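Local coordinates for protein D-alanyl-D-alanine carboxypeptidase (Vibrio cholerae, PDB 5TR7) that probably removes the terminal D-alanine from the peptide side chains of cell-wall precursors as a serine carboxypeptidase of the penicillin-binding protein family, at residues Gln5-Gly10 with Lys237-Lys242; Tyr11-Tyr16 with Leu223-Met228; Gly219-Val224 with Tyr246-Phe251. One frame throughout, in Å; residues are numbered along the deposited sequence.

Contact 1. Residues Gln5-Gly10 with Lys237-Lys242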
loop_
_atom_site.group_PDB
_atom_site.type_symbol
_atom_site.label_atom_id
_atom_site.label_comp_id
_atom_site.label_asym_id
_atom_site.label_seq_id
_atom_site.Cartn_x
_atom_site.Cartn_y
_atom_site.Cartn_z
ATOM N N GLN A 5 -3.579 19.288 -14.976
ATOM C CA GLN A 5 -4.814 18.560 -14.890
ATOM C C GLN A 5 -4.445 17.136 -14.915
ATOM O O GLN A 5 -3.607 16.709 -15.697
ATOM C CB GLN A 5 -5.807 18.956 -15.967
ATOM C CG GLN A 5 -6.220 20.392 -15.666
ATOM C CD GLN A 5 -7.523 20.832 -16.301
ATOM O OE1 GLN A 5 -8.275 20.025 -16.858
ATOM N NE2 GLN A 5 -7.807 22.120 -16.197
ATOM N N ILE A 6 -5.060 16.407 -14.000
ATOM C CA ILE A 6 -4.785 15.027 -13.798
ATOM C C ILE A 6 -6.046 14.297 -14.047
ATOM O O ILE A 6 -7.053 14.693 -13.535
ATOM C CB ILE A 6 -4.325 14.846 -12.318
ATOM C CG1 ILE A 6 -3.039 15.638 -12.020
ATOM C CG2 ILE A 6 -4.150 13.390 -11.936
ATOM C CD1 ILE A 6 -1.860 15.300 -12.886
ATOM N N ALA A 7 -6.032 13.269 -14.862
ATOM C CA ALA A 7 -7.274 12.518 -15.172
ATOM C C ALA A 7 -7.521 11.489 -14.052
ATOM O O ALA A 7 -7.232 10.304 -14.190
ATOM C CB ALA A 7 -7.133 11.827 -16.531
ATOM N N ALA A 8 -8.066 11.938 -12.928
ATOM C CA ALA A 8 -8.288 11.049 -11.821
ATOM C C ALA A 8 -9.399 11.610 -10.982
ATOM O O ALA A 8 -9.572 12.795 -10.948
ATOM C CB ALA A 8 -7.002 10.936 -10.991
ATOM N N LYS A 9 -10.121 10.769 -10.256
ATOM C CA LYS A 9 -11.226 11.251 -9.426
ATOM C C LYS A 9 -10.742 12.048 -8.190
ATOM O O LYS A 9 -11.401 12.982 -7.751
ATOM C CB LYS A 9 -12.093 10.075 -9.054
ATOM C CG LYS A 9 -13.409 10.397 -8.351
ATOM C CD LYS A 9 -13.958 9.117 -7.746
ATOM C CE LYS A 9 -15.251 9.288 -6.979
ATOM N NZ LYS A 9 -15.542 7.989 -6.298
ATOM N N GLY A 10 -9.582 11.706 -7.661
ATOM C CA GLY A 10 -8.992 12.436 -6.554
ATOM C C GLY A 10 -7.475 12.273 -6.530
ATOM O O GLY A 10 -6.972 11.246 -6.933
ATOM N N LYS A 237 -0.160 5.148 -14.493
ATOM C CA LYS A 237 1.255 5.484 -14.573
ATOM C C LYS A 237 1.474 6.903 -15.065
ATOM O O LYS A 237 2.174 7.668 -14.414
ATOM C CB LYS A 237 2.016 4.548 -15.489
ATOM C CG LYS A 237 2.340 3.203 -14.875
ATOM C CD LYS A 237 3.279 2.356 -15.749
ATOM C CE LYS A 237 2.555 1.615 -16.866
ATOM N NZ LYS A 237 3.528 0.711 -17.551
ATOM N N ALA A 238 0.899 7.248 -16.223
ATOM C CA ALA A 238 1.115 8.579 -16.782
ATOM C C ALA A 238 0.683 9.718 -15.887
ATOM O O ALA A 238 1.422 10.650 -15.703
ATOM C CB ALA A 238 0.445 8.715 -18.125
ATOM N N GLU A 239 -0.465 9.619 -15.237
ATOM C CA GLU A 239 -0.913 10.718 -14.438
ATOM C C GLU A 239 -0.040 10.845 -13.198
ATOM O O GLU A 239 0.241 11.957 -12.764
ATOM C CB GLU A 239 -2.389 10.557 -14.078
ATOM C CG GLU A 239 -3.310 10.472 -15.310
ATOM C CD GLU A 239 -3.197 11.642 -16.289
ATOM O OE1 GLU A 239 -2.722 11.454 -17.421
ATOM O OE2 GLU A 239 -3.468 12.765 -15.899
ATOM N N SER A 240 0.429 9.736 -12.655
ATOM C CA SER A 240 1.314 9.808 -11.490
ATOM C C SER A 240 2.642 10.421 -11.870
ATOM O O SER A 240 3.183 11.234 -11.118
ATOM C CB SER A 240 1.514 8.408 -10.889
ATOM O OG SER A 240 0.275 7.993 -10.360
ATOM N N LYS A 241 3.126 10.067 -13.062
ATOM C CA LYS A 241 4.406 10.612 -13.549
ATOM C C LYS A 241 4.246 12.122 -13.734
ATOM O O LYS A 241 5.123 12.861 -13.294
ATOM C CB LYS A 241 4.925 9.913 -14.834
ATOM C CG LYS A 241 6.328 10.240 -15.170
ATOM C CD LYS A 241 6.842 9.665 -16.493
ATOM C CE LYS A 241 8.378 9.834 -16.555
ATOM N NZ LYS A 241 8.986 9.273 -17.792
ATOM N N LYS A 242 3.095 12.590 -14.261
ATOM C CA LYS A 242 2.893 14.039 -14.462
ATOM C C LYS A 242 2.867 14.714 -13.116
ATOM O O LYS A 242 3.501 15.725 -12.923
ATOM C CB LYS A 242 1.572 14.420 -15.131
ATOM C CG LYS A 242 1.446 14.094 -16.577
ATOM C CD LYS A 242 -0.006 14.227 -17.066
ATOM C CE LYS A 242 -0.046 13.649 -18.473
ATOM N NZ LYS A 242 -1.421 13.270 -18.897
#

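Contact 2. Residues Tyr11-Tyr16 with Leu223-Met228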
loop_
_atom_site.group_PDB
_atom_site.type_symbol
_atom_site.label_atom_id
_atom_site.label_comp_id
_atom_site.label_asym_id
_atom_site.label_seq_id
_atom_site.Cartn_x
_atom_site.Cartn_y
_atom_site.Cartn_z
ATOM N N TYR A 11 -6.745 13.278 -6.082
ATOM C CA TYR A 11 -5.309 13.117 -5.946
ATOM C C TYR A 11 -4.739 14.070 -4.968
ATOM O O TYR A 11 -5.391 15.045 -4.567
ATOM C CB TYR A 11 -4.596 13.301 -7.289
ATOM C CG TYR A 11 -4.726 14.693 -7.911
ATOM C CD1 TYR A 11 -3.857 15.729 -7.563
ATOM C CD2 TYR A 11 -5.697 14.969 -8.870
ATOM C CE1 TYR A 11 -3.950 16.980 -8.162
ATOM C CE2 TYR A 11 -5.793 16.212 -9.467
ATOM C CZ TYR A 11 -4.907 17.205 -9.113
ATOM O OH TYR A 11 -4.984 18.442 -9.700
ATOM N N VAL A 12 -3.528 13.727 -4.537
ATOM C CA VAL A 12 -2.755 14.595 -3.674
ATOM C C VAL A 12 -1.302 14.439 -3.991
ATOM O O VAL A 12 -0.855 13.347 -4.318
ATOM C CB VAL A 12 -3.053 14.436 -2.182
ATOM C CG1 VAL A 12 -2.777 13.053 -1.712
ATOM C CG2 VAL A 12 -2.188 15.404 -1.389
ATOM N N LEU A 13 -0.564 15.526 -3.935
ATOM C CA LEU A 13 0.851 15.490 -4.161
ATOM C C LEU A 13 1.424 16.132 -2.945
ATOM O O LEU A 13 1.076 17.221 -2.625
ATOM C CB LEU A 13 1.214 16.275 -5.396
ATOM C CG LEU A 13 2.691 16.507 -5.624
ATOM C CD1 LEU A 13 3.450 15.219 -5.536
ATOM C CD2 LEU A 13 2.925 17.168 -6.956
ATOM N N MET A 14 2.320 15.454 -2.271
ATOM C CA MET A 14 2.880 15.952 -1.031
ATOM C C MET A 14 4.372 15.917 -1.003
ATOM O O MET A 14 4.988 14.957 -1.458
ATOM C CB MET A 14 2.336 15.082 0.107
ATOM C CG MET A 14 2.929 15.327 1.479
ATOM S SD MET A 14 2.300 14.183 2.713
ATOM C CE MET A 14 0.707 14.924 3.041
ATOM N N ASP A 15 4.946 16.985 -0.485
ATOM C CA ASP A 15 6.389 17.035 -0.246
ATOM C C ASP A 15 6.657 16.125 0.977
ATOM O O ASP A 15 6.110 16.355 2.038
ATOM C CB ASP A 15 6.824 18.479 0.060
ATOM C CG ASP A 15 8.187 18.562 0.712
ATOM O OD1 ASP A 15 9.103 17.783 0.390
ATOM O OD2 ASP A 15 8.322 19.407 1.602
ATOM N N TYR A 16 7.497 15.113 0.811
ATOM C CA TYR A 16 7.801 14.188 1.865
ATOM C C TYR A 16 8.431 14.866 3.042
ATOM O O TYR A 16 8.150 14.480 4.158
ATOM C CB TYR A 16 8.754 13.043 1.417
ATOM C CG TYR A 16 9.288 12.220 2.576
ATOM C CD1 TYR A 16 8.594 11.093 3.035
ATOM C CD2 TYR A 16 10.475 12.551 3.214
ATOM C CE1 TYR A 16 9.060 10.376 4.106
ATOM C CE2 TYR A 16 10.960 11.796 4.281
ATOM C CZ TYR A 16 10.235 10.715 4.718
ATOM O OH TYR A 16 10.647 9.953 5.817
ATOM N N LEU A 223 9.065 13.129 -3.085
ATOM C CA LEU A 223 7.650 13.418 -3.148
ATOM C C LEU A 223 6.852 12.185 -2.936
ATOM O O LEU A 223 7.317 11.113 -3.231
ATOM C CB LEU A 223 7.278 13.951 -4.518
ATOM C CG LEU A 223 7.982 15.223 -4.997
ATOM C CD1 LEU A 223 7.736 15.401 -6.521
ATOM C CD2 LEU A 223 7.473 16.427 -4.187
ATOM N N VAL A 224 5.640 12.361 -2.414
ATOM C CA VAL A 224 4.676 11.281 -2.274
ATOM C C VAL A 224 3.449 11.737 -3.064
ATOM O O VAL A 224 2.968 12.848 -2.863
ATOM C CB VAL A 224 4.299 11.038 -0.825
ATOM C CG1 VAL A 224 3.218 9.980 -0.749
ATOM C CG2 VAL A 224 5.503 10.551 -0.058
ATOM N N ALA A 225 2.968 10.903 -3.963
ATOM C CA ALA A 225 1.757 11.193 -4.744
ATOM C C ALA A 225 0.724 10.088 -4.639
ATOM O O ALA A 225 1.052 8.905 -4.450
ATOM C CB ALA A 225 2.097 11.397 -6.211
ATOM N N VAL A 226 -0.528 10.500 -4.608
ATOM C CA VAL A 226 -1.621 9.540 -4.563
ATOM C C VAL A 226 -2.569 9.917 -5.702
ATOM O O VAL A 226 -2.949 11.091 -5.855
ATOM C CB VAL A 226 -2.394 9.659 -3.233
ATOM C CG1 VAL A 226 -3.552 8.703 -3.205
ATOM C CG2 VAL A 226 -1.459 9.435 -2.075
ATOM N N VAL A 227 -2.926 8.933 -6.506
ATOM C CA VAL A 227 -3.875 9.156 -7.640
ATOM C C VAL A 227 -4.947 8.102 -7.488
ATOM O O VAL A 227 -4.655 6.947 -7.350
ATOM C CB VAL A 227 -3.135 9.117 -8.995
ATOM C CG1 VAL A 227 -4.073 9.268 -10.152
ATOM C CG2 VAL A 227 -2.150 10.281 -9.046
ATOM N N MET A 228 -6.193 8.530 -7.444
ATOM C CA MET A 228 -7.312 7.598 -7.268
ATOM C C MET A 228 -8.299 7.711 -8.377
ATOM O O MET A 228 -8.675 8.798 -8.754
ATOM C CB MET A 228 -8.081 7.908 -5.964
ATOM C CG MET A 228 -7.160 7.982 -4.760
ATOM S SD MET A 228 -6.411 6.413 -4.280
ATOM C CE MET A 228 -7.937 5.718 -3.510
#

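Contact 3. Residues Gly219-Val224 with Tyr246-Phe251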
loop_
_atom_site.group_PDB
_atom_site.type_symbol
_atom_site.label_atom_id
_atom_site.label_comp_id
_atom_site.label_asym_id
_atom_site.label_seq_id
_atom_site.Cartn_x
_atom_site.Cartn_y
_atom_site.Cartn_z
ATOM N N GLY A 219 17.465 14.417 -6.860
ATOM C CA GLY A 219 18.324 15.272 -6.095
ATOM C C GLY A 219 18.016 15.088 -4.623
ATOM O O GLY A 219 17.926 13.967 -4.140
ATOM N N ASN A 220 17.845 16.204 -3.914
ATOM C CA ASN A 220 17.497 16.162 -2.524
ATOM C C ASN A 220 16.034 16.175 -2.273
ATOM O O ASN A 220 15.627 16.318 -1.109
ATOM C CB ASN A 220 18.107 17.359 -1.791
ATOM C CG ASN A 220 19.581 17.200 -1.581
ATOM O OD1 ASN A 220 20.223 16.225 -2.069
ATOM N ND2 ASN A 220 20.137 18.120 -0.896
ATOM N N MET A 221 15.226 15.947 -3.320
ATOM C CA MET A 221 13.791 15.964 -3.149
ATOM C C MET A 221 13.167 14.600 -3.056
ATOM O O MET A 221 13.672 13.645 -3.629
ATOM C CB MET A 221 13.147 16.692 -4.324
ATOM C CG MET A 221 13.564 18.151 -4.452
ATOM S SD MET A 221 12.901 18.952 -5.939
ATOM C CE MET A 221 14.009 18.455 -7.291
ATOM N N ARG A 222 12.074 14.526 -2.309
ATOM C CA ARG A 222 11.275 13.324 -2.240
ATOM C C ARG A 222 9.843 13.750 -2.197
ATOM O O ARG A 222 9.447 14.654 -1.401
ATOM C CB ARG A 222 11.569 12.385 -1.095
ATOM C CG ARG A 222 10.618 11.159 -1.114
ATOM C CD ARG A 222 10.803 10.152 0.017
ATOM N NE ARG A 222 11.927 9.228 -0.171
ATOM C CZ ARG A 222 11.899 8.147 -0.918
ATOM N NH1 ARG A 222 12.959 7.427 -0.985
ATOM N NH2 ARG A 222 10.826 7.807 -1.666
ATOM N N LEU A 223 9.065 13.129 -3.085
ATOM C CA LEU A 223 7.650 13.418 -3.148
ATOM C C LEU A 223 6.852 12.185 -2.936
ATOM O O LEU A 223 7.317 11.113 -3.231
ATOM C CB LEU A 223 7.278 13.951 -4.518
ATOM C CG LEU A 223 7.982 15.223 -4.997
ATOM C CD1 LEU A 223 7.736 15.401 -6.521
ATOM C CD2 LEU A 223 7.473 16.427 -4.187
ATOM N N VAL A 224 5.640 12.361 -2.414
ATOM C CA VAL A 224 4.676 11.281 -2.274
ATOM C C VAL A 224 3.449 11.737 -3.064
ATOM O O VAL A 224 2.968 12.848 -2.863
ATOM C CB VAL A 224 4.299 11.038 -0.825
ATOM C CG1 VAL A 224 3.218 9.980 -0.749
ATOM C CG2 VAL A 224 5.503 10.551 -0.058
ATOM N N TYR A 246 5.713 17.525 -12.016
ATOM C CA TYR A 246 5.311 18.854 -11.627
ATOM C C TYR A 246 5.905 19.194 -10.241
ATOM O O TYR A 246 6.428 20.250 -10.025
ATOM C CB TYR A 246 3.774 18.937 -11.579
ATOM C CG TYR A 246 3.264 20.164 -10.883
ATOM C CD1 TYR A 246 3.258 21.422 -11.540
ATOM C CD2 TYR A 246 2.797 20.092 -9.608
ATOM C CE1 TYR A 246 2.809 22.588 -10.903
ATOM C CE2 TYR A 246 2.291 21.230 -8.954
ATOM C CZ TYR A 246 2.334 22.470 -9.582
ATOM O OH TYR A 246 1.857 23.540 -8.877
ATOM N N GLY A 247 5.869 18.271 -9.326
ATOM C CA GLY A 247 6.395 18.543 -7.976
ATOM C C GLY A 247 7.898 18.815 -8.023
ATOM O O GLY A 247 8.389 19.676 -7.302
ATOM N N PHE A 248 8.627 18.071 -8.861
ATOM C CA PHE A 248 10.084 18.244 -8.944
ATOM C C PHE A 248 10.410 19.588 -9.535
ATOM O O PHE A 248 11.349 20.227 -9.090
ATOM C CB PHE A 248 10.767 17.078 -9.674
ATOM C CG PHE A 248 10.708 15.753 -8.893
ATOM C CD1 PHE A 248 11.125 15.688 -7.573
ATOM C CD2 PHE A 248 10.341 14.573 -9.529
ATOM C CE1 PHE A 248 11.106 14.488 -6.870
ATOM C CE2 PHE A 248 10.307 13.378 -8.838
ATOM C CZ PHE A 248 10.709 13.335 -7.506
ATOM N N ARG A 249 9.600 20.016 -10.496
ATOM C CA ARG A 249 9.728 21.329 -11.098
ATOM C C ARG A 249 9.200 22.466 -10.182
ATOM O O ARG A 249 9.648 23.586 -10.296
ATOM C CB ARG A 249 8.996 21.365 -12.444
ATOM C CG ARG A 249 9.756 20.675 -13.565
ATOM C CD ARG A 249 8.921 20.438 -14.832
ATOM N NE ARG A 249 7.709 21.287 -14.874
ATOM C CZ ARG A 249 6.431 20.856 -14.777
ATOM N NH1 ARG A 249 6.105 19.542 -14.806
ATOM N NH2 ARG A 249 5.440 21.759 -14.769
ATOM N N PHE A 250 8.244 22.187 -9.312
ATOM C CA PHE A 250 7.647 23.208 -8.399
ATOM C C PHE A 250 8.665 23.917 -7.542
ATOM O O PHE A 250 8.580 25.117 -7.334
ATOM C CB PHE A 250 6.637 22.553 -7.460
ATOM C CG PHE A 250 5.984 23.478 -6.458
ATOM C CD1 PHE A 250 6.640 23.862 -5.284
ATOM C CD2 PHE A 250 4.645 23.792 -6.600
ATOM C CE1 PHE A 250 5.995 24.652 -4.325
ATOM C CE2 PHE A 250 3.995 24.599 -5.655
ATOM C CZ PHE A 250 4.676 25.040 -4.513
ATOM N N PHE A 251 9.569 23.162 -6.959
ATOM C CA PHE A 251 10.574 23.783 -6.126
ATOM C C PHE A 251 11.578 24.587 -6.968
ATOM O O PHE A 251 12.138 25.583 -6.501
ATOM C CB PHE A 251 11.219 22.763 -5.187
ATOM C CG PHE A 251 10.291 22.272 -4.091
ATOM C CD1 PHE A 251 9.665 23.195 -3.227
ATOM C CD2 PHE A 251 10.107 20.892 -3.843
ATOM C CE1 PHE A 251 8.834 22.768 -2.191
ATOM C CE2 PHE A 251 9.296 20.469 -2.790
ATOM C CZ PHE A 251 8.653 21.410 -1.978
#

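Contact 1. Residues Gln5-Gly10 with Lys237-Lys242
Ile6 and Ala7, in the loop that leads into strand 10-15, meet Glu239 and Lys242 on helix 233-251. The close part centres on one carboxylate. Ala7, at the centre of an inverse gamma turn, donates from its N to Glu239 OE2 over 2.8 Å in a nearly straight bond (169° at the hydrogen), meeting the oxygen from above the carboxylate plane, 43° out of it. The Glu239 chain bends at chi2 (-56°), which turns CD out of an extended path. Beside the bond, buried Ile6 slides antiparallel past Glu239: its CG2 lies 4.0 Å from Glu239 CB, and its CD1 reaches 4.2 Å from Lys242 CB.

The solvent side is looser. The only side-chain atom of exposed Ala7, CB, lies 3.8 Å from Glu239 OE2, while the Gln5 side chain leads away from the helix. Lys242, also exposed, has a chain extended beyond CG, and its NZ forms a salt bridge with Glu239 OE1 at 2.7 Å, on the syn side.

Each carboxylate oxygen thus has its own donor, a loop amide for OE2 and an ammonium for OE1. The lysine probably stabilises the charged form of Glu239, which in turn ties the loop to the helix.

Contact 2. Residues Tyr11-Tyr16 with Leu223-Met228
Met14 and Val224 form one hydrogen-bonded pair of this antiparallel ladder, Val12 and Val226 the other. Met14 N gives to Val224 O at 2.7 Å, and Val224 N returns the bond to Met14 O at 2.8 Å. In the second pair Val226 N reaches Val12 O at 2.9 Å, while Val12 N gives to Val226 O. Two of these acceptors also take a CA-H contact: Val12 O from Ala225 CA, at 3.4 Å, and Met14 O from Leu223 CA. Tyr11 with Val227, Leu13 with Ala225 and Asp15 with Leu223 are the alternating non-hydrogen-bonded pairs.

Packing follows the two faces of the sheet. On the face of Val12, Met14, Val224 and Val226, Val12 CG1 sits between the backbone N and the carbonyl carbon (chi1 60°), from where it touches Val226 CB at 3.7 Å. Just beyond the strand end, Val224 CG2 lies at the edge of the Tyr16 ring, near its plane. On the other face Leu13 CD1 spans two neighbours, 4.2 Å from Leu223 CB and 4.1 Å from Ala225 CB, and Tyr11 CB lies 3.1 Å from Val226 O. The carboxylate of Asp15 turns to Ser18 through OD2.

These strands are adjacent members of the five-stranded antiparallel sheet of the penicillin-binding fold. Helix 150-163 packs on Val12 and Met14, helix 233-251 on Tyr11, Leu223 and Val227. Strand 21-25 continues the sheet beyond Tyr11 and Leu13; strand 209-218 continues it beyond 223-228, toward the strand of Lys201, the predicted substrate-binding residue.

Contact 3. Residues Gly219-Val224 with Tyr246-Phe251
Leu223 CD1 stands over the centre of the Phe248 ring, 3.4 Å above its plane, a CH-pi contact only 13° off the ring normal. It belongs to the helix-on-sheet packing of the penicillin-binding fold, in which helix 233-251 crosses one face of the antiparallel sheet. The short axes of 221-224 and 246-251 approach to 9.2 Å at 136°. The side chains of Leu223 and Phe248 slide past each other in opposite directions. The same Leu223 methyl, CD1, lies 3.7 Å from Gly247 CA; with no side chain on Gly247, the strand residue comes right up to the helix backbone.

Met221, two residues earlier on the same side of the strand, works on the ring's rim instead. Its CB is near the plane of Phe248, 3.9 Å from CE1. The sulfur makes two Met-aromatic contacts, both edge-on: SD is 5.4 Å from the centroid of Phe248 and 5.3 Å from that of Phe251. Phe251 is exposed, Phe248 buried, so Met221 bridges from the interior toward the surface; a nitrite ion, probably from the crystallisation liquor, lies about 3 Å from the Met221 side chain. Around the buried ring, Ala216 and Glu218 of strand 209-218 also pack on Phe248. At the tip of Met221 the chain bends at chi3 (-81°), placing methyl CE 3.7 Å from Phe248 O.

Contacts 1 and 2 bring residues 5-16 against residues 223-242; contact 3 is local, folding helix 233-251 back on strand 221-230. Contact 2 pairs strands 10-15 and 221-230 within the five-stranded sheet, and contact 1 lays the same helix against the lead-in loop. Centres of contacts 1 and 2 are about 10 Å apart, 2 and 3 about 11 Å, and 1 and 3 about 16 Å. Along the chain the order is 5-10, 11-16, 219-224 overlapping 223-228, 237-242, then 246-251. Contact 1 runs on into contact 2, where Gly10 O probably bonds Met228 N; contacts 2 and 3 share Leu223 and Val224. Strand 10-15 thus lies between strands 21-25 and 221-230, with helix 233-251 packed on one face.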